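PDB 3F3X: transcriptional regulator, marR family, putative from Sulfolobus solfataricus, which acts as a MarR-family, winged helix-turn-helix DNA-binding regulator that activates transcription in the archaeon. Local coordinates for the interface of chains A and B. Coordinates in Å, arbitrary orientation; residue numbers count along the deposited sequence, not the author numbering. Chains: chain A/B, Transcriptional regulator, marR family, putative.

Contact 1 and contact 2 are neighbouring patches of one two-fold symmetric dimer interface, the centres of their C-alpha atoms about 14 Å apart. They share helix 3-33 of chain B, whose successive turns meet different parts of chain A: residues 8 to 12 serve contact 2, residues 13 to 20 contact 1. Across from it, contact 1 uses the C-terminal helix 125-138 and the loop at A:Phe61, whereas contact 2 uses helices 37-48 and 98-118. A single N-terminal helix thus ties terminal, dimer-forming helices and elements of the DNA-binding region together, a linkage that could help set the spacing of the two DNA-binding lobes.

Contact 1: the interface of chains A and B. Residues chain A 61, 132, 135-136, 139; chain B 13, 16-17, 20.
A:Leu136 and B:Ile17 meet at the middle of a helix-against-helix patch in the MarR-family dimerisation region, where terminal helices of the two subunits interlock. CB of A:Leu136 lies 3.9 Å from CG1 of B:Ile17, and its two methyls reach past that isoleucine to B:Lys16. CD1 sits 3.7 Å from CB of B:Lys16, while CD2 presses on the aliphatic chain at CD, 3.4 Å away and tighter than ordinary van der Waals contact. The lysine offers its hydrocarbon portion to the leucine here. With CG of A:Leu136 anti to the backbone N (chi1 178°), the fork points into chain B and both branches are engaged. On the other flank, CD1 of B:Ile17 approaches A:Leu132 crosswise, 3.8 Å from its CD2, and also comes against that residue's carbonyl oxygen. The same methyl reaches CG2 of A:Ile135 at 4.0 Å, so the tip of one isoleucine is lodged against residues one turn apart on helix 125-138. CG2 of B:Thr13 extends this apolar strip by resting on CB of A:Leu132.

At the opposite end, the ring of A:Phe61 places CD2 3.7 Å from CA of B:Gly20. The carbonyl oxygen of B:Lys16 stands 4.0 Å above one face of the ring, offset toward its rim, and CB of the same lysine approaches CD1. CA of B:Gly20 comes up to the rim from the same face as that oxygen, and the lack of a side chain there presumably allows the close approach to the backbone; CG2 of A:Ile139 meets that backbone too, 3.8 Å from C of B:Gly20. Farther out, helix 3-33 sets B:Thr13, B:Lys16, B:Ile17 and B:Gly20 at three- and four-residue intervals along its chain A-facing side. A:Phe61, with positive phi and psi, lies in the turn between helix 53-60 and the recognition helix 64-76 of the helix-turn-helix, and so brings that turn to the dimer seam.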
ATOM      1  N   PHE A  61       9.270  -5.865   0.085  1.00 27.72           N
ATOM      2  CA  PHE A  61       9.150  -4.992   1.245  1.00 27.76           C
ATOM      3  C   PHE A  61       8.248  -5.509   2.358  1.00 29.32           C
ATOM      4  O   PHE A  61       7.394  -4.783   2.867  1.00 30.43           O
ATOM      5  CB  PHE A  61       8.678  -3.600   0.814  1.00 28.32           C
ATOM      6  CG  PHE A  61       9.678  -2.852  -0.025  1.00 28.37           C
ATOM      7  CD1 PHE A  61       9.892  -3.197  -1.355  1.00 28.52           C
ATOM      8  CD2 PHE A  61      10.411  -1.800   0.519  1.00 29.79           C
ATOM      9  CE1 PHE A  61      10.822  -2.509  -2.134  1.00 27.43           C
ATOM     10  CE2 PHE A  61      11.347  -1.102  -0.252  1.00 27.39           C
ATOM     11  CZ  PHE A  61      11.550  -1.457  -1.580  1.00 28.40           C
ATOM     12  N   LEU A 132       6.812   5.436 -11.451  1.00 26.62           N
ATOM     13  CA  LEU A 132       6.655   4.631 -10.251  1.00 26.07           C
ATOM     14  C   LEU A 132       7.910   3.817  -9.935  1.00 25.34           C
ATOM     15  O   LEU A 132       8.294   3.705  -8.773  1.00 22.98           O
ATOM     16  CB  LEU A 132       5.436   3.713 -10.382  1.00 25.48           C
ATOM     17  CG  LEU A 132       4.097   4.466 -10.397  1.00 28.40           C
ATOM     18  CD1 LEU A 132       2.955   3.481 -10.585  1.00 29.58           C
ATOM     19  CD2 LEU A 132       3.924   5.238  -9.091  1.00 28.87           C
ATOM     20  N   ILE A 135      10.383   6.139  -8.356  1.00 30.18           N
ATOM     21  CA  ILE A 135       9.959   6.459  -6.998  1.00 29.63           C
ATOM     22  C   ILE A 135      10.312   5.314  -6.045  1.00 29.45           C
ATOM     23  O   ILE A 135      10.873   5.540  -4.967  1.00 26.59           O
ATOM     24  CB  ILE A 135       8.436   6.739  -6.945  1.00 29.36           C
ATOM     25  CG1 ILE A 135       8.151   8.111  -7.564  1.00 29.48           C
ATOM     26  CG2 ILE A 135       7.930   6.676  -5.510  1.00 28.79           C
ATOM     27  CD1 ILE A 135       6.682   8.409  -7.744  1.00 30.52           C
ATOM     28  N   LEU A 136      10.003   4.082  -6.447  1.00 27.45           N
ATOM     29  CA  LEU A 136      10.303   2.933  -5.597  1.00 28.16           C
ATOM     30  C   LEU A 136      11.792   2.839  -5.253  1.00 29.10           C
ATOM     31  O   LEU A 136      12.155   2.554  -4.110  1.00 27.97           O
ATOM     32  CB  LEU A 136       9.850   1.628  -6.263  1.00 26.71           C
ATOM     33  CG  LEU A 136      10.187   0.374  -5.441  1.00 28.72           C
ATOM     34  CD1 LEU A 136       9.482   0.433  -4.085  1.00 27.22           C
ATOM     35  CD2 LEU A 136       9.770  -0.871  -6.202  1.00 28.73           C
ATOM     36  N   ILE A 139      12.694   5.185  -2.514  1.00 41.11           N
ATOM     37  CA  ILE A 139      12.124   4.828  -1.217  1.00 43.77           C
ATOM     38  C   ILE A 139      13.137   4.041  -0.388  1.00 44.39           C
ATOM     39  O   ILE A 139      13.375   4.434   0.773  1.00 45.22           O
ATOM     40  CB  ILE A 139      10.845   3.962  -1.377  1.00 43.98           C
ATOM     41  CG1 ILE A 139       9.802   4.710  -2.211  1.00 45.22           C
ATOM     42  CG2 ILE A 139      10.283   3.596  -0.008  1.00 44.57           C
ATOM     43  CD1 ILE A 139       9.435   6.084  -1.673  1.00 45.67           C
TER
ATOM     44  N   THR B  13       4.208  -2.531  -8.482  1.00 21.98           N
ATOM     45  CA  THR B  13       5.134  -1.493  -8.042  1.00 23.52           C
ATOM     46  C   THR B  13       4.484  -0.604  -6.976  1.00 23.04           C
ATOM     47  O   THR B  13       5.115  -0.250  -5.982  1.00 23.06           O
ATOM     48  CB  THR B  13       5.580  -0.633  -9.233  1.00 24.09           C
ATOM     49  OG1 THR B  13       6.150  -1.481 -10.239  1.00 24.18           O
ATOM     50  CG2 THR B  13       6.613   0.398  -8.799  1.00 23.63           C
ATOM     51  N   LYS B  16       4.668  -2.168  -3.602  0.50 24.50           N
ATOM     52  CA  LYS B  16       5.981  -2.044  -2.978  0.50 25.03           C
ATOM     53  C   LYS B  16       6.188  -0.648  -2.399  0.50 23.94           C
ATOM     54  O   LYS B  16       6.690  -0.497  -1.288  0.50 24.91           O
ATOM     55  CB  LYS B  16       7.086  -2.321  -4.003  0.50 25.57           C
ATOM     56  CG  LYS B  16       7.019  -3.686  -4.670  0.50 26.69           C
ATOM     57  CD  LYS B  16       8.106  -3.801  -5.733  0.50 26.53           C
ATOM     58  CE  LYS B  16       8.029  -5.116  -6.490  0.50 25.70           C
ATOM     59  NZ  LYS B  16       9.124  -5.211  -7.494  0.50 26.09           N
ATOM     60  N   ILE B  17       5.806   0.368  -3.167  1.00 23.70           N
ATOM     61  CA  ILE B  17       5.957   1.755  -2.741  1.00 24.09           C
ATOM     62  C   ILE B  17       5.206   1.987  -1.431  1.00 24.59           C
ATOM     63  O   ILE B  17       5.735   2.606  -0.506  1.00 23.94           O
ATOM     64  CB  ILE B  17       5.438   2.735  -3.818  1.00 23.95           C
ATOM     65  CG1 ILE B  17       6.281   2.589  -5.093  1.00 21.94           C
ATOM     66  CG2 ILE B  17       5.508   4.172  -3.298  1.00 24.49           C
ATOM     67  CD1 ILE B  17       5.807   3.430  -6.276  1.00 20.93           C
ATOM     68  N   GLY B  20       6.903   0.068   1.521  1.00 29.64           N
ATOM     69  CA  GLY B  20       8.145   0.725   1.882  1.00 30.28           C
ATOM     70  C   GLY B  20       7.935   2.094   2.506  1.00 30.94           C
ATOM     71  O   GLY B  20       8.511   2.403   3.548  1.00 31.48           O
TER

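Contact 2: the interface of chains A and B. Residues chain A 37, 40, 44, 108, 111; chain B 8-9, 11-12.
The N-terminal dimerisation helix 3-33 of chain B docks here against helix 37-48 of chain A, an early helix of the MarR-type winged helix-turn-helix region. A:Lys44 reaches across with an extended chain, its CG anti to the backbone N (chi1 180°), and delivers NZ to the side-chain carbonyl OE1 of B:Gln9, a hydrogen bond of 3.0 Å. A water doubles the link, lying 2.9 Å from NZ of A:Lys44 and 3.2 Å from OE1 of B:Gln9. The same OE1 accepts a hydrogen bond from ND2 of B:Asn12, nearly straight at the hydrogen (164°). That donor sits well above the carbonyl plane of the glutamine, whereas the acceptor lies in the asparagine's own amide plane. A bend at chi2 (49°) turns the B:Gln9 side chain so that its oxygen can serve all these partners. Replacing B:Gln9 with a leucine would probably cost A:Lys44 and the water this carbonyl acceptor, and leave ND2 of B:Asn12 without the partner that helps fix the turn of its amide.

OD1 of B:Asn12 is directed at the hydroxyl of A:Tyr37, but the modelled separation is too short to be reliable, so the contact itself is doubtful. Beside this polar group, CD2 of B:Leu8 runs between CB of A:Leu111 and ND2 of A:Asn108, 3.9 Å from the latter. Within chain A, CD1 of A:Leu111 lies over one face of the A:Phe40 ring, toward its rim, and meets the A:Tyr37 ring at its edge, bracing both aromatics. The site thus lies where helices 37-48 and 98-118 of one subunit receive the early turns of helix 3-33 from the other.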
ATOM      1  N   TYR A  37      -2.138 -12.154  -2.265  1.00 23.32           N
ATOM      2  CA  TYR A  37      -1.355 -11.407  -3.237  1.00 25.09           C
ATOM      3  C   TYR A  37       0.130 -11.670  -3.009  1.00 24.65           C
ATOM      4  O   TYR A  37       0.905 -11.761  -3.960  1.00 23.10           O
ATOM      5  CB  TYR A  37      -1.641  -9.918  -3.105  1.00 27.65           C
ATOM      6  CG  TYR A  37      -0.928  -9.057  -4.121  1.00 30.44           C
ATOM      7  CD1 TYR A  37      -0.944  -9.381  -5.478  1.00 31.48           C
ATOM      8  CD2 TYR A  37      -0.298  -7.878  -3.733  1.00 34.30           C
ATOM      9  CE1 TYR A  37      -0.354  -8.546  -6.426  1.00 33.97           C
ATOM     10  CE2 TYR A  37       0.292  -7.035  -4.671  1.00 37.58           C
ATOM     11  CZ  TYR A  37       0.255  -7.372  -6.014  1.00 36.87           C
ATOM     12  OH  TYR A  37       0.797  -6.502  -6.934  1.00 40.46           O
ATOM     13  N   PHE A  40       1.149 -14.837  -4.570  1.00 18.80           N
ATOM     14  CA  PHE A  40       1.380 -14.651  -5.994  1.00 19.37           C
ATOM     15  C   PHE A  40       2.785 -14.098  -6.246  1.00 20.30           C
ATOM     16  O   PHE A  40       3.495 -14.568  -7.134  1.00 19.18           O
ATOM     17  CB  PHE A  40       0.350 -13.685  -6.582  1.00 20.23           C
ATOM     18  CG  PHE A  40       0.783 -13.060  -7.876  1.00 22.36           C
ATOM     19  CD1 PHE A  40       0.798 -13.797  -9.060  1.00 20.52           C
ATOM     20  CD2 PHE A  40       1.215 -11.737  -7.905  1.00 22.74           C
ATOM     21  CE1 PHE A  40       1.235 -13.216 -10.255  1.00 24.32           C
ATOM     22  CE2 PHE A  40       1.651 -11.152  -9.087  1.00 23.59           C
ATOM     23  CZ  PHE A  40       1.665 -11.889 -10.265  1.00 22.05           C
ATOM     24  N   LYS A  44       5.820 -15.778  -8.347  1.00 17.56           N
ATOM     25  CA  LYS A  44       6.417 -15.123  -9.507  1.00 19.01           C
ATOM     26  C   LYS A  44       7.942 -15.039  -9.400  1.00 19.87           C
ATOM     27  O   LYS A  44       8.660 -15.408 -10.333  1.00 18.99           O
ATOM     28  CB  LYS A  44       5.848 -13.717  -9.691  1.00 19.35           C
ATOM     29  CG  LYS A  44       6.451 -12.980 -10.892  1.00 19.21           C
ATOM     30  CD  LYS A  44       5.909 -11.565 -11.019  1.00 21.03           C
ATOM     31  CE  LYS A  44       6.541 -10.839 -12.201  1.00 20.89           C
ATOM     32  NZ  LYS A  44       6.123  -9.404 -12.239  1.00 23.91           N
ATOM     33  N   ASN A 108      -1.751 -15.467 -12.223  1.00 23.02           N
ATOM     34  CA  ASN A 108      -1.364 -14.368 -13.102  1.00 24.19           C
ATOM     35  C   ASN A 108      -2.552 -13.968 -13.970  1.00 24.13           C
ATOM     36  O   ASN A 108      -2.832 -12.784 -14.147  1.00 23.01           O
ATOM     37  CB  ASN A 108      -0.192 -14.781 -13.999  1.00 22.55           C
ATOM     38  CG  ASN A 108       0.144 -13.727 -15.042  1.00 26.77           C
ATOM     39  OD1 ASN A 108      -0.038 -13.942 -16.243  1.00 27.29           O
ATOM     40  ND2 ASN A 108       0.630 -12.582 -14.588  1.00 25.31           N
ATOM     41  N   LEU A 111      -5.228 -12.075 -11.774  1.00 22.66           N
ATOM     42  CA  LEU A 111      -4.826 -10.708 -11.455  1.00 24.14           C
ATOM     43  C   LEU A 111      -4.725  -9.794 -12.670  1.00 25.45           C
ATOM     44  O   LEU A 111      -5.134  -8.630 -12.611  1.00 25.09           O
ATOM     45  CB  LEU A 111      -3.489 -10.708 -10.708  1.00 24.07           C
ATOM     46  CG  LEU A 111      -3.536 -11.315  -9.305  1.00 26.41           C
ATOM     47  CD1 LEU A 111      -2.166 -11.183  -8.637  1.00 24.21           C
ATOM     48  CD2 LEU A 111      -4.607 -10.599  -8.480  1.00 26.22           C
TER
ATOM     49  N   LEU B   8      -0.711  -4.638 -14.605  1.00 23.96           N
ATOM     50  CA  LEU B   8      -0.524  -5.415 -13.386  1.00 24.00           C
ATOM     51  C   LEU B   8       0.810  -5.038 -12.747  1.00 23.08           C
ATOM     52  O   LEU B   8       0.920  -4.961 -11.523  1.00 22.88           O
ATOM     53  CB  LEU B   8      -0.533  -6.919 -13.678  1.00 23.92           C
ATOM     54  CG  LEU B   8      -0.215  -7.797 -12.458  1.00 22.84           C
ATOM     55  CD1 LEU B   8      -1.138  -7.441 -11.292  1.00 21.91           C
ATOM     56  CD2 LEU B   8      -0.357  -9.265 -12.832  1.00 25.15           C
ATOM     57  N   GLN B   9       1.825  -4.801 -13.575  1.00 23.80           N
ATOM     58  CA  GLN B   9       3.138  -4.443 -13.045  1.00 24.10           C
ATOM     59  C   GLN B   9       3.049  -3.091 -12.356  1.00 24.77           C
ATOM     60  O   GLN B   9       3.738  -2.834 -11.365  1.00 22.32           O
ATOM     61  CB  GLN B   9       4.180  -4.405 -14.165  1.00 25.82           C
ATOM     62  CG  GLN B   9       5.628  -4.389 -13.675  1.00 26.39           C
ATOM     63  CD  GLN B   9       5.909  -5.463 -12.629  1.00 27.85           C
ATOM     64  OE1 GLN B   9       5.371  -6.567 -12.700  1.00 26.43           O
ATOM     65  NE2 GLN B   9       6.766  -5.144 -11.660  1.00 25.29           N
ATOM     66  N   MET B  11       0.560  -2.028 -10.693  1.00 22.86           N
ATOM     67  CA  MET B  11       0.020  -2.316  -9.373  1.00 23.73           C
ATOM     68  C   MET B  11       1.053  -3.009  -8.474  1.00 25.32           C
ATOM     69  O   MET B  11       1.099  -2.753  -7.267  1.00 24.12           O
ATOM     70  CB  MET B  11      -1.249  -3.167  -9.498  1.00 25.22           C
ATOM     71  CG  MET B  11      -2.352  -2.509 -10.339  1.00 27.11           C
ATOM     72  SD  MET B  11      -2.894  -0.870  -9.736  1.00 30.01           S
ATOM     73  CE  MET B  11      -3.673  -1.326  -8.258  1.00 28.70           C
ATOM     74  N   ASN B  12       1.882  -3.879  -9.054  1.00 23.11           N
ATOM     75  CA  ASN B  12       2.907  -4.561  -8.271  1.00 23.25           C
ATOM     76  C   ASN B  12       3.873  -3.539  -7.687  1.00 23.70           C
ATOM     77  O   ASN B  12       4.312  -3.665  -6.549  1.00 23.86           O
ATOM     78  CB  ASN B  12       3.709  -5.540  -9.134  1.00 23.68           C
ATOM     79  CG  ASN B  12       2.917  -6.761  -9.519  1.00 24.35           C
ATOM     80  OD1 ASN B  12       2.065  -7.227  -8.763  1.00 27.28           O
ATOM     81  ND2 ASN B  12       3.214  -7.309 -10.687  1.00 25.43           N
TER
HETATM   82  O   HOH W   1       7.273  -8.335 -14.628  1.00 35.51           O